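Local coordinates for protein EvdO1 (Micromonospora carbonacea, PDB 4XBZ) that probably catalyses an oxidative step, such as a ring-closing oxidation, in orthosomycin antibiotic biosynthesis, as a metal-dependent oxygenase of the phytanoyl-CoA dioxygenase family, at residues V49-R53 / E132-G136; R53-V57 / C196-Y202; P155-W159 / L215-D221; V170-G176 / H238-T242. One frame throughout, in Å; residues are numbered along the deposited sequence.

Interaction 1: V49-R53 / E132-G136; sequences VTAFR and EQLVG
Leu134, late in helix 125-134, packs its side chain against Val49 and Phe52 of helix 46-55, while its carbonyl is held by Arg53 of the same helix. The pair of helices lies against the larger sheet of the double-stranded beta-helix fold, whose Ile179 and Leu237 touch both Phe52 and Leu134. Starting at CB, the leucine chain places CG anti to the carbonyl carbon (chi1 -63°), which aims the branch point at the facing helix. From CG the two methyls part. Leu134 CD1 rides over one face of the Phe52 ring, displaced toward its rim, in a CH-pi contact 4.3 Å from the ring centroid; Phe52 CD2 is its nearest ring atom, at 4.0 Å. Leu134 CD2 lodges between the two hydrophobic neighbours, 3.8 Å from Val49 CG1 and 4.1 Å from Phe52 CD2. The backbone end of Leu134 is gripped just as specifically. A bend at chi2 (-110°) brings the Arg53 guanidinium end-on to the carbonyl close to where Gly136 leaves helical geometry with positive phi, and NH1 has a further acceptor in Ala175 O. At the subunit interface, Gln133 packs on Val49 of the second subunit. Both guanidinium nitrogens, Arg53 NH1 and NH2, donate to Leu134 O over 3.1 Å, and that oxygen lies in the guanidinium plane.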
loop_
_atom_site.group_PDB
_atom_site.type_symbol
_atom_site.label_atom_id
_atom_site.label_comp_id
_atom_site.label_asym_id
_atom_site.label_seq_id
_atom_site.Cartn_x
_atom_site.Cartn_y
_atom_site.Cartn_z
ATOM N N VAL A 49 -7.994 -3.407 -3.499
ATOM C CA VAL A 49 -6.831 -3.050 -2.698
ATOM C C VAL A 49 -7.013 -3.584 -1.277
ATOM O O VAL A 49 -6.100 -4.202 -0.721
ATOM C CB VAL A 49 -6.596 -1.521 -2.668
ATOM C CG1 VAL A 49 -5.343 -1.191 -1.866
ATOM C CG2 VAL A 49 -6.482 -0.967 -4.085
ATOM N N THR A 50 -8.209 -3.382 -0.721
ATOM C CA THR A 50 -8.535 -3.855 0.619
ATOM C C THR A 50 -8.314 -5.360 0.713
ATOM O O THR A 50 -7.601 -5.854 1.605
ATOM C CB THR A 50 -10.018 -3.540 1.021
ATOM O OG1 THR A 50 -10.235 -2.126 1.079
ATOM C CG2 THR A 50 -10.329 -4.124 2.374
ATOM N N ALA A 51 -8.922 -6.087 -0.217
ATOM C CA ALA A 51 -8.846 -7.523 -0.180
ATOM C C ALA A 51 -7.377 -7.931 -0.265
ATOM O O ALA A 51 -6.918 -8.764 0.523
ATOM C CB ALA A 51 -9.663 -8.131 -1.298
ATOM N N PHE A 52 -6.617 -7.316 -1.168
ATOM C CA PHE A 52 -5.192 -7.660 -1.225
ATOM C C PHE A 52 -4.480 -7.357 0.089
ATOM O O PHE A 52 -3.712 -8.185 0.574
ATOM C CB PHE A 52 -4.452 -6.945 -2.348
ATOM C CG PHE A 52 -2.984 -7.266 -2.369
ATOM C CD1 PHE A 52 -2.543 -8.501 -2.835
ATOM C CD2 PHE A 52 -2.053 -6.364 -1.879
ATOM C CE1 PHE A 52 -1.180 -8.825 -2.831
ATOM C CE2 PHE A 52 -0.702 -6.669 -1.871
ATOM C CZ PHE A 52 -0.256 -7.904 -2.347
ATOM N N ARG A 53 -4.740 -6.188 0.674
ATOM C CA ARG A 53 -4.067 -5.818 1.918
ATOM C C ARG A 53 -4.405 -6.794 3.036
ATOM O O ARG A 53 -3.553 -7.153 3.846
ATOM C CB ARG A 53 -4.434 -4.388 2.345
ATOM C CG ARG A 53 -3.996 -3.314 1.358
ATOM C CD ARG A 53 -2.876 -2.460 1.888
ATOM N NE ARG A 53 -2.555 -1.348 0.992
ATOM C CZ ARG A 53 -1.523 -1.336 0.142
ATOM N NH1 ARG A 53 -0.688 -2.389 0.052
ATOM N NH2 ARG A 53 -1.318 -0.270 -0.623
ATOM N N GLU A 132 1.823 0.296 -8.543
ATOM C CA GLU A 132 1.973 1.617 -7.955
ATOM C C GLU A 132 0.944 1.889 -6.868
ATOM O O GLU A 132 1.266 2.548 -5.891
ATOM C CB GLU A 132 1.880 2.716 -9.007
ATOM C CG GLU A 132 2.603 3.968 -8.552
ATOM C CD GLU A 132 1.876 5.244 -8.903
ATOM O OE1 GLU A 132 0.634 5.189 -9.073
ATOM O OE2 GLU A 132 2.558 6.296 -9.016
ATOM N N GLN A 133 -0.284 1.397 -7.033
ATOM C CA GLN A 133 -1.298 1.564 -5.994
ATOM C C GLN A 133 -0.983 0.682 -4.785
ATOM O O GLN A 133 -1.275 1.055 -3.645
ATOM C CB GLN A 133 -2.707 1.254 -6.523
ATOM C CG GLN A 133 -3.373 2.426 -7.229
ATOM C CD GLN A 133 -3.387 3.715 -6.379
ATOM O OE1 GLN A 133 -4.113 3.814 -5.376
ATOM N NE2 GLN A 133 -2.604 4.715 -6.798
ATOM N N LEU A 134 -0.370 -0.471 -5.029
ATOM C CA LEU A 134 -0.162 -1.442 -3.961
ATOM C C LEU A 134 1.185 -1.280 -3.274
ATOM O O LEU A 134 1.272 -1.272 -2.057
ATOM C CB LEU A 134 -0.307 -2.862 -4.507
ATOM C CG LEU A 134 -1.693 -3.218 -5.066
ATOM C CD1 LEU A 134 -1.746 -4.680 -5.501
ATOM C CD2 LEU A 134 -2.771 -2.933 -4.043
ATOM N N VAL A 135 2.237 -1.152 -4.065
ATOM C CA VAL A 135 3.579 -1.038 -3.533
ATOM C C VAL A 135 3.899 0.429 -3.259
ATOM O O VAL A 135 4.707 0.745 -2.391
ATOM C CB VAL A 135 4.630 -1.679 -4.527
ATOM C CG1 VAL A 135 6.053 -1.417 -4.094
ATOM C CG2 VAL A 135 4.402 -3.192 -4.659
ATOM N N GLY A 136 3.244 1.330 -3.983
ATOM C CA GLY A 136 3.557 2.744 -3.870
ATOM C C GLY A 136 4.301 3.321 -5.074
ATOM O O GLY A 136 4.769 2.580 -5.953
#

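Interaction 2: R53-V57 / C196-Y202; sequences RRQGV and CIPESNY
Arg53, Arg54 and Gln55 turn the last carbonyls of helix 46-55 toward Tyr202 and Glu199 of the loop 196-202. Tyr202 OH donates to Arg53 O over 2.6 Å, approaching from above the carbonyl plane, with the ring edge also lying against Arg54 O. Glu199 N makes a nearly straight bond (170°) to Gln55 O at 2.8 Å. Between these two bonds, Glu199 CA sends a CA-H...O contact to Arg54 O at 3.4 Å, and Pro198 CA does the same to Gln55 O. Replacing Tyr202 by a phenylalanine would probably leave Arg53 O without its hydroxyl donor and the ring freer to shift along the helix end. Farther out, Arg54 and Glu199 reach toward each other as a salt bridge whose modelled approach is too close to be trusted in detail. Asn201 CG, between its backbone N and carbonyl carbon (chi1 42°), sets the amide over Gly56, with Asn201 OD1 3.5 Å from Gly56 CA; a beta carbon there would collide with the amide oxygen. Asn201 ND2 is hydrogen-bonded to Gly174 O. What sets the loop is a type II turn from Ile197 to Ser200, tied by Ser200 N and by Ser200 OG, which donates to Ile197 O at 2.6 Å in the carbonyl plane; Glu199 takes the positive-phi corner. Val57 CG2 rests on Cys196 SG. The loop leaving strand 194-196 of the smaller sheet closes off the end of helix 46-55, which runs into strand 57-61 of the larger sheet, in a double-stranded beta-helix fold, the Cys196 side chain about 9 Å from nickel.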
loop_
_atom_site.group_PDB
_atom_site.type_symbol
_atom_site.label_atom_id
_atom_site.label_comp_id
_atom_site.label_asym_id
_atom_site.label_seq_id
_atom_site.Cartn_x
_atom_site.Cartn_y
_atom_site.Cartn_z
ATOM N N ARG A 53 -4.740 -6.188 0.674
ATOM C CA ARG A 53 -4.067 -5.818 1.918
ATOM C C ARG A 53 -4.405 -6.794 3.036
ATOM O O ARG A 53 -3.553 -7.153 3.846
ATOM C CB ARG A 53 -4.434 -4.388 2.345
ATOM C CG ARG A 53 -3.996 -3.314 1.358
ATOM C CD ARG A 53 -2.876 -2.460 1.888
ATOM N NE ARG A 53 -2.555 -1.348 0.992
ATOM C CZ ARG A 53 -1.523 -1.336 0.142
ATOM N NH1 ARG A 53 -0.688 -2.389 0.052
ATOM N NH2 ARG A 53 -1.318 -0.270 -0.623
ATOM N N ARG A 54 -5.647 -7.238 3.075
ATOM C CA ARG A 54 -6.086 -8.062 4.184
ATOM C C ARG A 54 -5.746 -9.536 3.973
ATOM O O ARG A 54 -5.247 -10.207 4.875
ATOM C CB ARG A 54 -7.594 -7.909 4.402
ATOM C CG ARG A 54 -8.120 -8.608 5.646
ATOM C CD ARG A 54 -9.614 -8.326 5.811
ATOM N NE ARG A 54 -10.339 -8.836 4.655
ATOM C CZ ARG A 54 -10.854 -10.060 4.584
ATOM N NH1 ARG A 54 -10.758 -10.875 5.626
ATOM N NH2 ARG A 54 -11.474 -10.465 3.478
ATOM N N GLN A 55 -6.033 -10.050 2.790
ATOM C CA GLN A 55 -5.883 -11.479 2.584
ATOM C C GLN A 55 -4.492 -11.849 2.114
ATOM O O GLN A 55 -4.102 -13.007 2.202
ATOM C CB GLN A 55 -6.933 -11.982 1.599
ATOM C CG GLN A 55 -8.341 -11.875 2.157
ATOM C CD GLN A 55 -9.384 -12.290 1.166
ATOM O OE1 GLN A 55 -9.863 -11.474 0.376
ATOM N NE2 GLN A 55 -9.754 -13.568 1.195
ATOM N N GLY A 56 -3.733 -10.866 1.637
ATOM C CA GLY A 56 -2.377 -11.127 1.169
ATOM C C GLY A 56 -2.335 -11.726 -0.225
ATOM O O GLY A 56 -1.315 -12.266 -0.639
ATOM N N VAL A 57 -3.435 -11.615 -0.962
ATOM C CA VAL A 57 -3.536 -12.256 -2.265
ATOM C C VAL A 57 -4.649 -11.597 -3.099
ATOM O O VAL A 57 -5.640 -11.114 -2.551
ATOM C CB VAL A 57 -3.779 -13.785 -2.085
ATOM C CG1 VAL A 57 -5.240 -14.081 -1.813
ATOM C CG2 VAL A 57 -3.282 -14.568 -3.269
ATOM N N CYS A 196 -3.067 -20.886 -1.042
ATOM C CA CYS A 196 -2.498 -20.023 -0.027
ATOM C C CYS A 196 -3.422 -19.883 1.160
ATOM O O CYS A 196 -4.624 -20.142 1.055
ATOM C CB CYS A 196 -2.181 -18.657 -0.618
ATOM S SG CYS A 196 -3.605 -17.857 -1.283
ATOM N N ILE A 197 -2.854 -19.484 2.293
ATOM C CA ILE A 197 -3.662 -19.211 3.475
ATOM C C ILE A 197 -3.901 -17.708 3.622
ATOM O O ILE A 197 -3.004 -16.964 4.031
ATOM C CB ILE A 197 -3.011 -19.778 4.743
ATOM C CG1 ILE A 197 -2.847 -21.294 4.596
ATOM C CG2 ILE A 197 -3.860 -19.420 5.981
ATOM C CD1 ILE A 197 -1.988 -21.931 5.640
ATOM N N PRO A 198 -5.115 -17.262 3.272
ATOM C CA PRO A 198 -5.480 -15.840 3.385
ATOM C C PRO A 198 -5.134 -15.270 4.762
ATOM O O PRO A 198 -5.286 -15.973 5.758
ATOM C CB PRO A 198 -7.001 -15.836 3.168
ATOM C CG PRO A 198 -7.302 -17.117 2.465
ATOM C CD PRO A 198 -6.262 -18.113 2.896
ATOM N N GLU A 199 -4.634 -14.038 4.796
ATOM C CA GLU A 199 -4.342 -13.324 6.039
ATOM C C GLU A 199 -3.189 -13.918 6.839
ATOM O O GLU A 199 -2.862 -13.415 7.913
ATOM C CB GLU A 199 -5.588 -13.248 6.937
ATOM C CG GLU A 199 -6.815 -12.698 6.255
ATOM C CD GLU A 199 -7.992 -12.529 7.210
ATOM O OE1 GLU A 199 -7.911 -12.998 8.361
ATOM O OE2 GLU A 199 -8.990 -11.900 6.817
ATOM N N SER A 200 -2.532 -14.949 6.323
ATOM C CA SER A 200 -1.347 -15.453 7.020
ATOM C C SER A 200 -0.190 -14.468 6.872
ATOM O O SER A 200 0.826 -14.594 7.555
ATOM C CB SER A 200 -0.942 -16.846 6.510
ATOM O OG SER A 200 -0.693 -16.850 5.111
ATOM N N ASN A 201 -0.343 -13.482 5.988
ATOM C CA ASN A 201 0.635 -12.384 5.893
ATOM C C ASN A 201 0.746 -11.550 7.172
ATOM O O ASN A 201 1.673 -10.751 7.294
ATOM C CB ASN A 201 0.305 -11.447 4.723
ATOM C CG ASN A 201 -1.183 -11.159 4.612
ATOM O OD1 ASN A 201 -1.973 -12.088 4.557
ATOM N ND2 ASN A 201 -1.572 -9.871 4.585
ATOM N N TYR A 202 -0.183 -11.711 8.116
ATOM C CA TYR A 202 -0.045 -11.021 9.405
ATOM C C TYR A 202 0.353 -11.925 10.588
ATOM O O TYR A 202 0.446 -11.458 11.723
ATOM C CB TYR A 202 -1.346 -10.288 9.756
ATOM C CG TYR A 202 -1.706 -9.190 8.789
ATOM C CD1 TYR A 202 -1.013 -7.979 8.787
ATOM C CD2 TYR A 202 -2.746 -9.351 7.879
ATOM C CE1 TYR A 202 -1.341 -6.963 7.898
ATOM C CE2 TYR A 202 -3.084 -8.333 6.989
ATOM C CZ TYR A 202 -2.376 -7.149 7.006
ATOM O OH TYR A 202 -2.702 -6.136 6.133
#

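Interaction 3: P155-W159 / L215-D221; sequences PRLAW and LNASEWD
Trp159 and the pair Leu215 and Asn216 form the tight half of this contact. Leu215 CD1 stands squarely over the five-membered ring of Trp159, 3.6 Å from its centroid and practically on the ring normal, while Leu215 CB presses on Trp159 CD1 at 3.4 Å. Asn216 clasps the strand backbone on both sides of the same residue. Its OD1 receives Trp159 N at 2.9 Å on an in-plane lone pair, and its ND2 gives to Trp159 O at 3.2 Å, so the amide is fixed against flipping. The outer half is looser. Here Trp220 lies nearly parallel to Trp159 but is slid aside, their six-membered rings 5.4 Å apart between centroids and barely overlapping, and a water takes protons from Trp159 NE1 and Asp221 N. Arg156 reaches across this outer side, CG anti to its backbone nitrogen (chi1 174°) and the chain extended from there to NE. Its NH1 bonds to Ser218 O at 2.8 Å in the guanidinium plane, its NH2 reaches Leu215 O at the same distance, and NE is buried beside the Trp220 edge with no partner. A methionine in place of Arg156 would probably leave Ser218 O without its guanidinium donors and the turn after the helix less firmly held. Around the contact, strand 157-160, which ends on the nickel ligand His160, pairs with strand 244-246 through Leu157 and Ala246; helix 205-217 touches Ile197 through Leu215, and Trp220 meets Trp195 edge-to-face.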
loop_
_atom_site.group_PDB
_atom_site.type_symbol
_atom_site.label_atom_id
_atom_site.label_comp_id
_atom_site.label_asym_id
_atom_site.label_seq_id
_atom_site.Cartn_x
_atom_site.Cartn_y
_atom_site.Cartn_z
ATOM N N PRO A 155 7.381 -32.686 -7.737
ATOM C CA PRO A 155 7.182 -32.904 -6.303
ATOM C C PRO A 155 6.326 -31.803 -5.647
ATOM O O PRO A 155 6.183 -30.684 -6.167
ATOM C CB PRO A 155 8.607 -32.887 -5.750
ATOM C CG PRO A 155 9.354 -32.031 -6.677
ATOM C CD PRO A 155 8.750 -32.255 -8.047
ATOM N N ARG A 156 5.755 -32.144 -4.500
ATOM C CA ARG A 156 4.992 -31.207 -3.685
ATOM C C ARG A 156 5.762 -29.904 -3.362
ATOM O O ARG A 156 6.962 -29.933 -3.051
ATOM C CB ARG A 156 4.575 -31.921 -2.403
ATOM C CG ARG A 156 3.907 -31.059 -1.376
ATOM C CD ARG A 156 3.689 -31.860 -0.113
ATOM N NE ARG A 156 3.010 -31.072 0.901
ATOM C CZ ARG A 156 2.672 -31.532 2.096
ATOM N NH1 ARG A 156 2.959 -32.788 2.426
ATOM N NH2 ARG A 156 2.041 -30.736 2.960
ATOM N N LEU A 157 5.075 -28.767 -3.482
ATOM C CA LEU A 157 5.620 -27.467 -3.042
ATOM C C LEU A 157 5.219 -27.240 -1.593
ATOM O O LEU A 157 4.050 -26.998 -1.294
ATOM C CB LEU A 157 5.114 -26.307 -3.918
ATOM C CG LEU A 157 5.810 -24.936 -3.800
ATOM C CD1 LEU A 157 7.255 -25.008 -4.306
ATOM C CD2 LEU A 157 5.037 -23.794 -4.511
ATOM N N ALA A 158 6.185 -27.369 -0.695
ATOM C CA ALA A 158 5.939 -27.225 0.728
ATOM C C ALA A 158 5.468 -25.808 1.037
ATOM O O ALA A 158 5.867 -24.854 0.355
ATOM C CB ALA A 158 7.197 -27.555 1.525
ATOM N N TRP A 159 4.609 -25.693 2.050
ATOM C CA TRP A 159 4.138 -24.409 2.545
ATOM C C TRP A 159 5.276 -23.515 3.047
ATOM O O TRP A 159 6.089 -23.909 3.895
ATOM C CB TRP A 159 3.131 -24.616 3.663
ATOM C CG TRP A 159 1.919 -25.368 3.248
ATOM C CD1 TRP A 159 1.699 -26.709 3.382
ATOM C CD2 TRP A 159 0.745 -24.826 2.633
ATOM N NE1 TRP A 159 0.464 -27.031 2.895
ATOM C CE2 TRP A 159 -0.147 -25.896 2.430
ATOM C CE3 TRP A 159 0.361 -23.541 2.237
ATOM C CZ2 TRP A 159 -1.403 -25.724 1.850
ATOM C CZ3 TRP A 159 -0.889 -23.370 1.660
ATOM C CH2 TRP A 159 -1.756 -24.460 1.474
ATOM N N LEU A 215 1.597 -28.551 8.669
ATOM C CA LEU A 215 1.117 -28.829 7.323
ATOM C C LEU A 215 2.115 -29.660 6.499
ATOM O O LEU A 215 1.724 -30.577 5.777
ATOM C CB LEU A 215 0.807 -27.527 6.589
ATOM C CG LEU A 215 -0.434 -26.735 6.997
ATOM C CD1 LEU A 215 -0.472 -25.421 6.237
ATOM C CD2 LEU A 215 -1.716 -27.545 6.769
ATOM N N ASN A 216 3.400 -29.339 6.606
ATOM C CA ASN A 216 4.399 -29.994 5.763
ATOM C C ASN A 216 4.761 -31.417 6.224
ATOM O O ASN A 216 5.083 -32.271 5.404
ATOM C CB ASN A 216 5.648 -29.118 5.673
ATOM C CG ASN A 216 5.406 -27.863 4.850
ATOM O OD1 ASN A 216 4.556 -27.851 3.955
ATOM N ND2 ASN A 216 6.131 -26.798 5.162
ATOM N N ALA A 217 4.679 -31.679 7.525
ATOM C CA ALA A 217 4.912 -33.028 8.028
ATOM C C ALA A 217 3.685 -33.921 7.810
ATOM O O ALA A 217 3.727 -35.121 8.064
ATOM C CB ALA A 217 5.297 -32.988 9.505
ATOM N N SER A 218 2.598 -33.335 7.327
ATOM C CA SER A 218 1.379 -34.095 7.081
ATOM C C SER A 218 1.106 -34.226 5.596
ATOM O O SER A 218 1.711 -33.526 4.787
ATOM C CB SER A 218 0.188 -33.427 7.763
ATOM O OG SER A 218 0.593 -32.804 8.967
ATOM N N GLU A 219 0.192 -35.124 5.245
ATOM C CA GLU A 219 -0.248 -35.301 3.865
ATOM C C GLU A 219 -0.855 -34.012 3.316
ATOM O O GLU A 219 -1.385 -33.214 4.091
ATOM C CB GLU A 219 -1.270 -36.433 3.792
ATOM C CG GLU A 219 -0.780 -37.744 4.390
ATOM C CD GLU A 219 0.249 -38.433 3.511
ATOM O OE1 GLU A 219 0.313 -38.108 2.300
ATOM O OE2 GLU A 219 0.993 -39.296 4.037
ATOM N N TRP A 220 -0.775 -33.806 1.997
ATOM C CA TRP A 220 -1.353 -32.614 1.362
ATOM C C TRP A 220 -2.790 -32.379 1.791
ATOM O O TRP A 220 -3.651 -33.239 1.620
ATOM C CB TRP A 220 -1.309 -32.715 -0.156
ATOM C CG TRP A 220 -2.056 -31.601 -0.834
ATOM C CD1 TRP A 220 -3.254 -31.693 -1.489
ATOM C CD2 TRP A 220 -1.670 -30.220 -0.906
ATOM N NE1 TRP A 220 -3.628 -30.464 -1.975
ATOM C CE2 TRP A 220 -2.677 -29.541 -1.629
ATOM C CE3 TRP A 220 -0.564 -29.492 -0.441
ATOM C CZ2 TRP A 220 -2.613 -28.168 -1.895
ATOM C CZ3 TRP A 220 -0.505 -28.119 -0.703
ATOM C CH2 TRP A 220 -1.524 -27.477 -1.424
ATOM N N ASP A 221 -3.045 -31.205 2.358
ATOM C CA ASP A 221 -4.371 -30.884 2.865
ATOM C C ASP A 221 -4.676 -29.395 2.660
ATOM O O ASP A 221 -3.893 -28.536 3.059
ATOM C CB ASP A 221 -4.471 -31.266 4.342
ATOM C CG ASP A 221 -5.899 -31.193 4.874
ATOM O OD1 ASP A 221 -6.615 -32.224 4.834
ATOM O OD2 ASP A 221 -6.307 -30.097 5.325
HETATM O O HOH W 1 -1.580 -29.193 3.427
#

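Interaction 4: V170-G176 / H238-T242; sequences VGVTGAG and HNILT
Asn239 extends its amide toward Thr173 because CG stands anti to the backbone N (chi1 -172°), while Leu241, with CG anti to the carbonyl carbon instead (chi1 -61°), swings its branch under the same helix end. The amide works in two directions. ND2 donates to Thr173 O at 3.2 Å, lying in that carbonyl's plane, and is 3.2 Å from Gly176 CA; the positive phi of Gly176 would itself press a beta carbon against the preceding carbonyl. OD1 turns back to accept Leu241 N at 2.9 Å, an Asx turn within the type I turn from Asn239 to Thr242. A water lies between Asn239 OD1 and Thr173 OG1, within bonding distance of both; Thr173 OG1 also accepts from Arg177 N. Beneath these polar groups, Leu241 CD1 packs on Thr173 CG2 at 3.7 Å and on Val170 CA at 3.9 Å. A beta carbon on Gly174 would clash with Val170 O. Beyond the turn, Thr242 O accepts from ND1 of the nickel ligand His244. With an N-H group satisfied on one side and the oxygen on the other, the buried amide has its orientation set, and Thr173 O accepts from both Asn239 ND2 and Gly176 N.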
loop_
_atom_site.group_PDB
_atom_site.type_symbol
_atom_site.label_atom_id
_atom_site.label_comp_id
_atom_site.label_asym_id
_atom_site.label_seq_id
_atom_site.Cartn_x
_atom_site.Cartn_y
_atom_site.Cartn_z
ATOM N N VAL A 170 6.144 -8.461 9.459
ATOM C CA VAL A 170 4.728 -8.096 9.408
ATOM C C VAL A 170 4.503 -6.601 9.650
ATOM O O VAL A 170 3.716 -5.967 8.950
ATOM C CB VAL A 170 3.924 -8.922 10.418
ATOM C CG1 VAL A 170 2.471 -8.387 10.553
ATOM C CG2 VAL A 170 3.958 -10.410 10.005
ATOM N N GLY A 171 5.205 -6.030 10.618
ATOM C CA GLY A 171 5.172 -4.588 10.792
ATOM C C GLY A 171 5.544 -3.875 9.498
ATOM O O GLY A 171 4.866 -2.948 9.072
ATOM N N VAL A 172 6.599 -4.345 8.843
ATOM C CA VAL A 172 7.095 -3.696 7.643
ATOM C C VAL A 172 6.191 -3.835 6.420
ATOM O O VAL A 172 5.985 -2.862 5.695
ATOM C CB VAL A 172 8.485 -4.232 7.281
ATOM C CG1 VAL A 172 9.029 -3.519 6.045
ATOM C CG2 VAL A 172 9.424 -4.047 8.444
ATOM N N THR A 173 5.638 -5.022 6.176
ATOM C CA THR A 173 4.989 -5.255 4.890
ATOM C C THR A 173 3.842 -6.284 4.917
ATOM O O THR A 173 3.404 -6.776 3.860
ATOM C CB THR A 173 6.064 -5.685 3.831
ATOM O OG1 THR A 173 5.485 -5.718 2.525
ATOM C CG2 THR A 173 6.684 -7.063 4.165
ATOM N N GLY A 174 3.339 -6.599 6.111
ATOM C CA GLY A 174 2.166 -7.452 6.235
ATOM C C GLY A 174 1.051 -6.877 5.391
ATOM O O GLY A 174 0.269 -7.619 4.797
ATOM N N ALA A 175 0.988 -5.541 5.338
ATOM C CA ALA A 175 0.044 -4.822 4.488
ATOM C C ALA A 175 0.272 -5.049 2.985
ATOM O O ALA A 175 -0.582 -4.671 2.186
ATOM C CB ALA A 175 0.105 -3.346 4.784
ATOM N N GLY A 176 1.404 -5.654 2.600
ATOM C CA GLY A 176 1.624 -6.030 1.206
ATOM C C GLY A 176 2.370 -5.023 0.325
ATOM O O GLY A 176 1.865 -4.580 -0.707
ATOM N N HIS A 238 0.651 -11.891 -5.032
ATOM C CA HIS A 238 0.709 -12.336 -3.650
ATOM C C HIS A 238 1.795 -11.658 -2.824
ATOM O O HIS A 238 2.897 -11.338 -3.289
ATOM C CB HIS A 238 0.803 -13.881 -3.581
ATOM C CG HIS A 238 2.184 -14.458 -3.693
ATOM N ND1 HIS A 238 2.649 -15.041 -4.855
ATOM C CD2 HIS A 238 3.145 -14.662 -2.761
ATOM C CE1 HIS A 238 3.862 -15.528 -4.649
ATOM N NE2 HIS A 238 4.188 -15.308 -3.386
ATOM N N ASN A 239 1.394 -11.375 -1.594
ATOM C CA ASN A 239 2.251 -10.900 -0.533
ATOM C C ASN A 239 3.244 -11.996 -0.187
ATOM O O ASN A 239 2.838 -13.142 0.015
ATOM C CB ASN A 239 1.391 -10.537 0.670
ATOM C CG ASN A 239 2.158 -9.847 1.767
ATOM O OD1 ASN A 239 3.347 -10.092 1.982
ATOM N ND2 ASN A 239 1.460 -8.991 2.501
ATOM N N ILE A 240 4.529 -11.654 -0.122
ATOM C CA ILE A 240 5.568 -12.653 0.138
ATOM C C ILE A 240 5.425 -13.286 1.530
ATOM O O ILE A 240 6.003 -14.345 1.792
ATOM C CB ILE A 240 6.989 -12.047 0.001
ATOM C CG1 ILE A 240 7.116 -10.805 0.887
ATOM C CG2 ILE A 240 7.281 -11.683 -1.457
ATOM C CD1 ILE A 240 8.435 -10.656 1.552
ATOM N N LEU A 241 4.657 -12.640 2.406
ATOM C CA LEU A 241 4.413 -13.145 3.758
ATOM C C LEU A 241 3.201 -14.093 3.814
ATOM O O LEU A 241 2.926 -14.722 4.849
ATOM C CB LEU A 241 4.196 -11.973 4.735
ATOM C CG LEU A 241 5.342 -10.966 4.912
ATOM C CD1 LEU A 241 5.028 -9.863 5.941
ATOM C CD2 LEU A 241 6.591 -11.707 5.300
ATOM N N THR A 242 2.449 -14.172 2.718
ATOM C CA THR A 242 1.345 -15.123 2.664
ATOM C C THR A 242 1.893 -16.528 2.484
ATOM O O THR A 242 2.617 -16.799 1.528
ATOM C CB THR A 242 0.359 -14.819 1.535
ATOM O OG1 THR A 242 -0.073 -13.456 1.631
ATOM C CG2 THR A 242 -0.849 -15.757 1.624
HETATM O O HOH W 2 4.759 -7.833 1.389
#

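Interactions 1, 2 and 4 cluster on one side of the chain's centre, their centres about 8 to 12 Å apart, and all three reach the second subunit. Helix 46-55 joins interactions 1 and 2 through Arg53, whose NH1 also bonds to Ala175 O of interaction 4; Asn201 ND2 to Gly174 O and Thr242 OG1 to Gly56 O tie interactions 2 and 4. Interaction 3 lies apart, about 19 Å from interaction 2 between centres, touching it through Ile197 and Leu215. Along the chain interaction 1 closes first, while 2, 3 and 4 interleave. The contacts therefore bind helices and loops to both sheets around the nickel site, whose ligands His160 and His244 closely follow 155-159 and 238-242.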